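Local coordinates for FrpC operon protein (Neisseria meningitidis, PDB 5EDF), which is of unknown function but binds the RTX protein FrpC and is regulated by iron, with a putative part in adhesion, at residues A85-I88 with Q89-R92; V209-H212 with Q213-Q217. All coordinates share one frame; numbering follows the deposited sequence. Where two conformers were deposited one is given.

Both contacts are local, between residues three and four apart along one helix, but the helices sit differently. Contact 1, on helix 84-93, lies about 17 Å from the centre of the chain and is partly buried; contact 2, on the long helix 205-224, lies about 9 Å from it and is largely buried. Their centres are about 23 Å apart and they do not touch. Each leans on the large antiparallel sheet, contact 1 on strands 61-70 and 98-105, contact 2 on strands 73-77, 133-138 and 178-186. Toward the sheet contact 1 turns two phenylalanines and a histidine, whereas contact 2 buries two valines together with Tyr211, His212 and Glu216, whose polar ends are bonded to residues elsewhere in the chain.

Contact 1 of 2, residues A85-I88 with Q89-R92; sequences AHFI and QFLR
Phe87 O is where this helical stretch packs tightly. It accepts the N-H of Leu91 (2.8 Å from Phe87 O to Leu91 N), CG of Leu91 comes to 3.3 Å from Phe87 O, and CB of Phe90 to 3.4 Å from it. The same oxygen lies in the plane of the Phe90 ring, at its edge. The two aromatic rings touch only loosely, CD2 of Phe90 standing oblique to the Phe87 ring, 4.4 Å from Phe87 CD1. Both are buried and pack on Val98; Phe87 reaches Tyr66 as well, and Phe90 reaches Ser64. His86 belongs to this sheet side too, stacking on Tyr66 and sharing a hydrogen bond between its ND1 and Asp96 OD1. On the solvent side Arg92 is exposed, and Ile88 and Gln89 are partly so. The extended Arg92 chain starts over the previous turn, CG lying 3.2 Å from Ile88 O, and runs beside the Ile88 side chain, at least in one of the two conformers of Ile88. Gln89 bends at chi2 (71°), and its NE2 bonds to Asp93 OD1. The turn is thus amphipathic: aromatic carbon fixes helix 84-93 against the sheet, while its outward chains combine aliphatic contact with polar ends.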
loop_
_atom_site.group_PDB
_atom_site.type_symbol
_atom_site.label_atom_id
_atom_site.label_comp_id
_atom_site.label_asym_id
_atom_site.label_seq_id
_atom_site.Cartn_x
_atom_site.Cartn_y
_atom_site.Cartn_z
ATOM N N ALA A 85 -6.199 18.816 -0.412
ATOM C CA ALA A 85 -7.492 18.682 -1.070
ATOM C C ALA A 85 -7.758 17.262 -1.542
ATOM O O ALA A 85 -8.912 16.827 -1.570
ATOM C CB ALA A 85 -7.607 19.655 -2.225
ATOM N N HIS A 86 -6.690 16.529 -1.859
ATOM C CA HIS A 86 -6.829 15.129 -2.249
ATOM C C HIS A 86 -7.283 14.278 -1.073
ATOM O O HIS A 86 -8.132 13.377 -1.218
ATOM C CB HIS A 86 -5.550 14.603 -2.866
ATOM C CG HIS A 86 -5.187 15.307 -4.131
ATOM N ND1 HIS A 86 -5.766 14.984 -5.344
ATOM C CD2 HIS A 86 -4.358 16.353 -4.379
ATOM C CE1 HIS A 86 -5.298 15.797 -6.279
ATOM N NE2 HIS A 86 -4.440 16.633 -5.723
ATOM N N PHE A 87 -6.716 14.543 0.114
ATOM C CA PHE A 87 -7.164 13.874 1.341
ATOM C C PHE A 87 -8.580 14.241 1.748
ATOM O O PHE A 87 -9.323 13.382 2.230
ATOM C CB PHE A 87 -6.203 14.142 2.496
ATOM C CG PHE A 87 -4.944 13.337 2.427
ATOM C CD1 PHE A 87 -4.928 12.051 2.928
ATOM C CD2 PHE A 87 -3.764 13.833 1.870
ATOM C CE1 PHE A 87 -3.774 11.291 2.901
ATOM C CE2 PHE A 87 -2.608 13.050 1.823
ATOM C CZ PHE A 87 -2.596 11.812 2.322
ATOM N N ILE A 88 -8.978 15.498 1.565
ATOM C CA ILE A 88 -10.342 15.892 1.907
ATOM C C ILE A 88 -11.351 15.138 1.034
ATOM O O ILE A 88 -12.356 14.645 1.526
ATOM C CB ILE A 88 -10.544 17.409 1.760
ATOM C CG1 ILE A 88 -9.796 18.109 2.888
ATOM C CG2 ILE A 88 -12.015 17.756 1.788
ATOM C CD1 ILE A 88 -9.598 19.549 2.698
ATOM N N GLN A 89 -11.089 15.060 -0.263
ATOM C CA GLN A 89 -11.916 14.265 -1.142
ATOM C C GLN A 89 -11.966 12.790 -0.718
ATOM O O GLN A 89 -13.020 12.157 -0.670
ATOM C CB GLN A 89 -11.448 14.431 -2.586
ATOM C CG GLN A 89 -12.281 13.657 -3.606
ATOM C CD GLN A 89 -13.646 14.241 -3.787
ATOM O OE1 GLN A 89 -13.779 15.359 -4.297
ATOM N NE2 GLN A 89 -14.682 13.496 -3.377
ATOM N N PHE A 90 -10.802 12.240 -0.422
ATOM C CA PHE A 90 -10.684 10.861 0.041
ATOM C C PHE A 90 -11.513 10.623 1.295
ATOM O O PHE A 90 -12.207 9.626 1.403
ATOM C CB PHE A 90 -9.194 10.600 0.287
ATOM C CG PHE A 90 -8.897 9.410 1.150
ATOM C CD1 PHE A 90 -8.944 8.149 0.642
ATOM C CD2 PHE A 90 -8.536 9.592 2.477
ATOM C CE1 PHE A 90 -8.649 7.062 1.461
ATOM C CE2 PHE A 90 -8.245 8.497 3.282
ATOM C CZ PHE A 90 -8.312 7.257 2.767
ATOM N N LEU A 91 -11.460 11.552 2.227
ATOM C CA LEU A 91 -12.229 11.384 3.453
ATOM C C LEU A 91 -13.750 11.490 3.233
ATOM O O LEU A 91 -14.536 10.905 3.983
ATOM C CB LEU A 91 -11.744 12.348 4.533
ATOM C CG LEU A 91 -10.348 12.081 5.096
ATOM C CD1 LEU A 91 -9.917 13.209 6.018
ATOM C CD2 LEU A 91 -10.357 10.753 5.846
ATOM N N ARG A 92 -14.164 12.167 2.173
ATOM C CA ARG A 92 -15.575 12.254 1.850
ATOM C C ARG A 92 -16.134 11.002 1.205
ATOM O O ARG A 92 -17.160 10.504 1.636
ATOM C CB ARG A 92 -15.821 13.449 0.937
ATOM C CG ARG A 92 -15.543 14.750 1.623
ATOM C CD ARG A 92 -15.782 15.925 0.740
ATOM N NE ARG A 92 -15.481 17.190 1.414
ATOM C CZ ARG A 92 -16.309 17.830 2.234
ATOM N NH1 ARG A 92 -17.523 17.339 2.509
ATOM N NH2 ARG A 92 -15.926 18.980 2.785
#

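Contact 2 of 2, residues V209-H212 with Q213-Q217; sequences VGYH and QQVEQ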
loop_
_atom_site.group_PDB
_atom_site.type_symbol
_atom_site.label_atom_id
_atom_site.label_comp_id
_atom_site.label_asym_id
_atom_site.label_seq_id
_atom_site.Cartn_x
_atom_site.Cartn_y
_atom_site.Cartn_z
ATOM N N VAL A 209 7.027 -2.074 -8.798
ATOM C CA VAL A 209 8.136 -2.330 -7.870
ATOM C C VAL A 209 8.603 -1.055 -7.194
ATOM O O VAL A 209 8.883 -1.050 -5.987
ATOM C CB VAL A 209 9.323 -3.085 -8.566
ATOM C CG1 VAL A 209 10.527 -3.177 -7.622
ATOM C CG2 VAL A 209 8.870 -4.485 -8.945
ATOM N N GLY A 210 8.666 0.052 -7.925
ATOM C CA GLY A 210 9.055 1.318 -7.330
ATOM C C GLY A 210 8.163 1.690 -6.165
ATOM O O GLY A 210 8.642 2.154 -5.126
ATOM N N TYR A 211 6.864 1.536 -6.347
ATOM C CA TYR A 211 5.902 1.841 -5.278
ATOM C C TYR A 211 6.210 0.953 -4.087
ATOM O O TYR A 211 6.285 1.458 -2.946
ATOM C CB TYR A 211 4.483 1.653 -5.828
ATOM C CG TYR A 211 3.355 2.148 -4.929
ATOM C CD1 TYR A 211 2.508 3.139 -5.348
ATOM C CD2 TYR A 211 3.153 1.594 -3.667
ATOM C CE1 TYR A 211 1.465 3.582 -4.549
ATOM C CE2 TYR A 211 2.130 2.042 -2.865
ATOM C CZ TYR A 211 1.283 3.041 -3.297
ATOM O OH TYR A 211 0.269 3.440 -2.420
ATOM N N HIS A 212 6.365 -0.341 -4.318
ATOM C CA HIS A 212 6.605 -1.232 -3.202
ATOM C C HIS A 212 7.902 -0.942 -2.481
ATOM O O HIS A 212 7.941 -1.006 -1.251
ATOM C CB HIS A 212 6.517 -2.702 -3.597
ATOM C CG HIS A 212 6.528 -3.578 -2.409
ATOM N ND1 HIS A 212 5.561 -3.469 -1.423
ATOM C CD2 HIS A 212 7.398 -4.519 -1.988
ATOM C CE1 HIS A 212 5.863 -4.284 -0.439
ATOM N NE2 HIS A 212 6.967 -4.951 -0.760
ATOM N N GLN A 213 8.948 -0.568 -3.212
ATOM C CA GLN A 213 10.197 -0.199 -2.571
ATOM C C GLN A 213 9.979 1.001 -1.651
ATOM O O GLN A 213 10.562 1.080 -0.563
ATOM C CB GLN A 213 11.278 0.111 -3.622
ATOM C CG GLN A 213 11.754 -1.105 -4.360
ATOM C CD GLN A 213 12.661 -0.792 -5.552
ATOM O OE1 GLN A 213 12.599 0.282 -6.139
ATOM N NE2 GLN A 213 13.451 -1.760 -5.938
ATOM N N GLN A 214 9.159 1.961 -2.079
ATOM C CA GLN A 214 8.842 3.103 -1.234
ATOM C C GLN A 214 8.071 2.678 0.022
ATOM O O GLN A 214 8.335 3.163 1.095
ATOM C CB GLN A 214 8.076 4.158 -2.026
ATOM C CG GLN A 214 8.939 4.776 -3.139
ATOM C CD GLN A 214 8.101 5.496 -4.163
ATOM O OE1 GLN A 214 7.023 5.999 -3.849
ATOM N NE2 GLN A 214 8.572 5.538 -5.397
ATOM N N VAL A 215 7.155 1.718 -0.119
ATOM C CA VAL A 215 6.389 1.205 1.018
ATOM C C VAL A 215 7.331 0.502 1.996
ATOM O O VAL A 215 7.216 0.700 3.202
ATOM C CB VAL A 215 5.266 0.278 0.570
ATOM C CG1 VAL A 215 4.625 -0.379 1.774
ATOM C CG2 VAL A 215 4.249 1.051 -0.223
ATOM N N GLU A 216 8.268 -0.299 1.501
ATOM C CA GLU A 216 9.206 -1.014 2.367
ATOM C C GLU A 216 10.034 -0.004 3.163
ATOM O O GLU A 216 10.198 -0.146 4.364
ATOM C CB GLU A 216 10.147 -1.870 1.524
ATOM C CG GLU A 216 9.499 -3.009 0.833
ATOM C CD GLU A 216 10.476 -3.845 0.046
ATOM O OE1 GLU A 216 11.005 -3.384 -1.000
ATOM O OE2 GLU A 216 10.686 -4.988 0.487
ATOM N N GLN A 217 10.539 1.029 2.505
ATOM C CA GLN A 217 11.323 2.056 3.181
ATOM C C GLN A 217 10.473 2.772 4.244
ATOM O O GLN A 217 10.939 3.037 5.375
ATOM C CB GLN A 217 11.909 3.029 2.153
ATOM C CG GLN A 217 12.768 4.151 2.705
ATOM C CD GLN A 217 13.125 5.153 1.609
ATOM O OE1 GLN A 217 12.247 5.825 1.043
ATOM N NE2 GLN A 217 14.406 5.230 1.283
HETATM O O HOH W 1 8.441 -6.627 0.945
#
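His212 and Glu216, one turn apart, cross at about a right angle. CG of Glu216 lies over one face of the imidazole in a CH-pi contact, 3.9 Å from the centroid of the His212 ring. The ring reaches it because His212 CG stands anti to the backbone N (chi1 -170°), which brings the imidazole toward the following turn. The carboxylate plane is turned only 25° from that of the ring. A water bridges the polar ends: it lies in the imidazole plane, 2.8 Å from His212 NE2, and its oxygen is also 2.8 Å from Glu216 OE2, probably as donor. Nearby, CG2 of Val215 meets the Tyr211 ring obliquely, 3.5 Å from Tyr211 CE2. The amide end of Gln213 lies against Val209, Gln213 NE2 being 3.7 Å from Val209 CG1, and the extended Gln214 chain runs back over Gly210, its CG 3.3 Å from Gly210 O.

Beneath these side chains successive i to i+4 backbone bonds hold the helix, among them Glu216 N to His212 O at 2.9 Å. A second shell fixes the polar groups. Tyr193 OH bonds to His212 ND1, so both ring nitrogens have partners and the imidazole's rotation is set; Lys155 forms a salt bridge with Glu216 OE2, which probably favours the charged carboxylate. Asp99 holds the Tyr211 hydroxyl, and the carbonyl of Trp74 takes NE2 of Gln214. Leu76 packs against Tyr211, Gln214 and Val215, while Val182 and Ser184 meet His212. The whole is an alpha-helix laid on an antiparallel beta-sheet, with helix 205-224 near the C-terminus joined to several strands by polar links, most from buried side chains, as well as by apolar contact, within a fold described as novel.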